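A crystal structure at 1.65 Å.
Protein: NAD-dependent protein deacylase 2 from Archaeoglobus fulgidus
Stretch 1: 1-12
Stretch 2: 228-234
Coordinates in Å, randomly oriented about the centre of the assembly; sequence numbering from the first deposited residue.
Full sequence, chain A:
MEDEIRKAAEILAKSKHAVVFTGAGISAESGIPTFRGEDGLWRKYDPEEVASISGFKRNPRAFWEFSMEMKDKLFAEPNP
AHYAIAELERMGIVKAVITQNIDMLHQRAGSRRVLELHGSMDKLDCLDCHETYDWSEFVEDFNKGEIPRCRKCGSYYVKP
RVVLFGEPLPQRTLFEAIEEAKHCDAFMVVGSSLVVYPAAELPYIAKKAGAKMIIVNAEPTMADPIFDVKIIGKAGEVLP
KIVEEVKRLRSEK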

# COMPACT_ATOMS: atom_id res chain seq x y z
N MET A 1 -24.65 -4.22 -1.43
CA MET A 1 -23.59 -3.42 -0.75
C MET A 1 -23.89 -1.92 -0.68
O MET A 1 -23.05 -1.16 -0.20
CB MET A 1 -22.24 -3.65 -1.45
CG MET A 1 -22.20 -3.18 -2.90
SD MET A 1 -20.55 -3.31 -3.61
CE MET A 1 -20.47 -5.06 -3.98
N GLU A 2 -25.06 -1.49 -1.13
CA GLU A 2 -25.36 -0.05 -1.24
C GLU A 2 -25.51 0.62 0.12
O GLU A 2 -25.01 1.72 0.33
CB GLU A 2 -26.62 0.19 -2.08
CG GLU A 2 -26.52 -0.27 -3.53
CD GLU A 2 -25.51 0.51 -4.34
OE1 GLU A 2 -25.16 1.65 -3.96
OE2 GLU A 2 -25.05 -0.01 -5.38
N ASP A 3 -26.20 -0.05 1.05
CA ASP A 3 -26.34 0.48 2.41
C ASP A 3 -24.99 0.57 3.11
O ASP A 3 -24.74 1.52 3.85
CB ASP A 3 -27.34 -0.34 3.24
CG ASP A 3 -26.93 -1.80 3.38
OD1 ASP A 3 -26.98 -2.32 4.52
OD2 ASP A 3 -26.57 -2.42 2.36
N GLU A 4 -24.12 -0.42 2.88
CA GLU A 4 -22.75 -0.38 3.41
C GLU A 4 -21.94 0.75 2.77
O GLU A 4 -21.20 1.46 3.46
CB GLU A 4 -22.04 -1.73 3.21
CG GLU A 4 -22.49 -2.83 4.17
CD GLU A 4 -23.52 -3.78 3.59
OE1 GLU A 4 -24.13 -3.46 2.55
OE2 GLU A 4 -23.73 -4.86 4.18
N ILE A 5 -22.06 0.90 1.45
CA ILE A 5 -21.43 2.01 0.73
C ILE A 5 -21.90 3.35 1.30
O ILE A 5 -21.09 4.24 1.54
CB ILE A 5 -21.68 1.92 -0.79
CG1 ILE A 5 -20.81 0.82 -1.41
CG2 ILE A 5 -21.40 3.25 -1.49
CD1 ILE A 5 -21.25 0.37 -2.79
N ARG A 6 -23.20 3.48 1.53
CA ARG A 6 -23.76 4.71 2.10
C ARG A 6 -23.27 4.95 3.53
O ARG A 6 -23.02 6.10 3.91
CB ARG A 6 -25.29 4.70 2.06
CG ARG A 6 -25.87 4.92 0.68
CD ARG A 6 -27.35 5.27 0.74
NE ARG A 6 -28.13 4.20 1.34
CZ ARG A 6 -28.56 3.11 0.71
NH1 ARG A 6 -29.26 2.20 1.38
NH2 ARG A 6 -28.29 2.91 -0.58
N LYS A 7 -23.14 3.88 4.32
CA LYS A 7 -22.62 3.97 5.68
C LYS A 7 -21.17 4.45 5.67
O LYS A 7 -20.80 5.31 6.46
CB LYS A 7 -22.72 2.62 6.39
N ALA A 8 -20.37 3.88 4.77
CA ALA A 8 -18.98 4.32 4.63
C ALA A 8 -18.90 5.79 4.22
O ALA A 8 -18.09 6.54 4.76
CB ALA A 8 -18.25 3.45 3.61
N ALA A 9 -19.75 6.20 3.28
CA ALA A 9 -19.80 7.58 2.82
C ALA A 9 -20.18 8.55 3.94
O ALA A 9 -19.58 9.62 4.07
CB ALA A 9 -20.78 7.71 1.66
N GLU A 10 -21.17 8.16 4.74
CA GLU A 10 -21.58 8.96 5.90
C GLU A 10 -20.42 9.16 6.88
O GLU A 10 -20.17 10.28 7.33
CB GLU A 10 -22.77 8.31 6.63
CG GLU A 10 -24.11 8.54 5.94
CD GLU A 10 -25.26 7.83 6.64
OE1 GLU A 10 -25.19 7.59 7.86
OE2 GLU A 10 -26.27 7.53 5.95
N ILE A 11 -19.71 8.08 7.18
CA ILE A 11 -18.55 8.15 8.07
C ILE A 11 -17.50 9.13 7.51
O ILE A 11 -17.01 9.99 8.24
CB ILE A 11 -17.92 6.76 8.30
CG1 ILE A 11 -18.82 5.93 9.22
CG2 ILE A 11 -16.52 6.88 8.92
CD1 ILE A 11 -18.52 4.45 9.24
N LEU A 12 -17.18 8.99 6.23
CA LEU A 12 -16.15 9.82 5.61
C LEU A 12 -16.57 11.28 5.51
O LEU A 12 -15.77 12.18 5.74
CB LEU A 12 -15.78 9.27 4.23
CG LEU A 12 -15.02 7.94 4.24
CD1 LEU A 12 -14.95 7.36 2.84
CD2 LEU A 12 -13.63 8.11 4.83
N ASP A 228 -16.52 -1.55 11.51
CA ASP A 228 -17.88 -1.04 11.66
C ASP A 228 -18.67 -1.17 10.36
O ASP A 228 -19.89 -1.36 10.39
CB ASP A 228 -17.83 0.42 12.11
CG ASP A 228 -17.12 0.59 13.43
OD1 ASP A 228 -16.03 1.20 13.46
OD2 ASP A 228 -17.64 0.08 14.45
N VAL A 229 -17.96 -1.07 9.24
CA VAL A 229 -18.54 -1.24 7.92
C VAL A 229 -17.67 -2.21 7.12
O VAL A 229 -16.46 -2.02 7.01
CB VAL A 229 -18.60 0.11 7.16
CG1 VAL A 229 -19.07 -0.09 5.73
CG2 VAL A 229 -19.50 1.09 7.91
N LYS A 230 -18.30 -3.26 6.58
CA LYS A 230 -17.60 -4.25 5.77
C LYS A 230 -18.23 -4.30 4.38
O LYS A 230 -19.43 -4.54 4.25
CB LYS A 230 -17.69 -5.63 6.41
CG LYS A 230 -17.17 -5.69 7.84
CD LYS A 230 -17.16 -7.12 8.36
CE LYS A 230 -18.56 -7.64 8.69
NZ LYS A 230 -19.16 -6.96 9.87
N ILE A 231 -17.41 -4.09 3.36
CA ILE A 231 -17.86 -4.13 1.97
C ILE A 231 -17.06 -5.20 1.23
O ILE A 231 -15.83 -5.16 1.19
CB ILE A 231 -17.68 -2.77 1.26
CG1 ILE A 231 -18.51 -1.69 1.96
CG2 ILE A 231 -18.06 -2.88 -0.21
CD1 ILE A 231 -18.12 -0.27 1.58
N ILE A 232 -17.78 -6.17 0.65
CA ILE A 232 -17.17 -7.17 -0.21
C ILE A 232 -17.41 -6.75 -1.66
O ILE A 232 -18.56 -6.65 -2.09
CB ILE A 232 -17.77 -8.58 0.03
CG1 ILE A 232 -17.39 -9.10 1.43
CG2 ILE A 232 -17.31 -9.56 -1.05
CD1 ILE A 232 -15.93 -9.51 1.58
N GLY A 233 -16.33 -6.51 -2.39
CA GLY A 233 -16.42 -6.13 -3.79
C GLY A 233 -15.08 -5.73 -4.37
O GLY A 233 -14.06 -5.81 -3.69
N LYS A 234 -15.10 -5.31 -5.64
CA LYS A 234 -13.91 -4.82 -6.31
C LYS A 234 -13.71 -3.35 -5.95
O LYS A 234 -14.62 -2.54 -6.12
CB LYS A 234 -14.04 -4.97 -7.82
O HOH W 1 -21.52 -6.09 5.71

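Residues 2-12 form a helix whose backbone bonds run in the i to i+4 pattern, from Ile5 N to Met1 O (2.8 Å) through Leu12 N to Ala8 O (3.0 Å). Residues 229-232 are a strand, with phi/psi from -131/126° at Val229 to -99/118° at Ile232. The two axes approach to 8.1 Å, and their N-to-C directions differ by 132°, so the strand crosses the helix obliquely. The nearest CA atoms across the two segments are those of Glu4 and Val229, 6.2 Å apart. No direct hydrogen bond joins the modelled atoms of the two segments; packing and one water account for the contact.

Val229 and Ile231 provide most of the strand's buried surface, 73 and 75 Å² of the 382 Å² total. Val229 points its CA-to-CB bond toward the helix, and its branches reach separate neighbours: CG2 lies 3.7 Å from Ile11 CD1, while CG1 lies 4.2 Å from Ala8 CB and 3.5 Å from Glu4 O. Ile231 starts sideways, but its chi angles of -62° and 164° bring its end closer, placing CD1 4.2 Å from both Ile5 CG1 and Ala8 CB. The single methyl of Ala8 thus touches both strand residues, a compact apolar surface suited to this close crossing.

At the start of the helix, Met1 extends along the strand: SD is 4.2 Å from Ile231 CG2, and CE is 3.1 Å from Ile232 O. A CB on Gly233 would lie only 3.1 Å from Met1 CE, so the bare glycine relieves crowding.

Glu4 combines both kinds of contact. Its CB packs 3.7 Å from Ile231 CG1, while its carboxylate reaches water: water 1 donates to Glu4 OE2 and Lys230 O, each at 3.0 Å, bridging the segments. The CA-to-CB bond of Lys230 points away, leaving its charged side chain exposed.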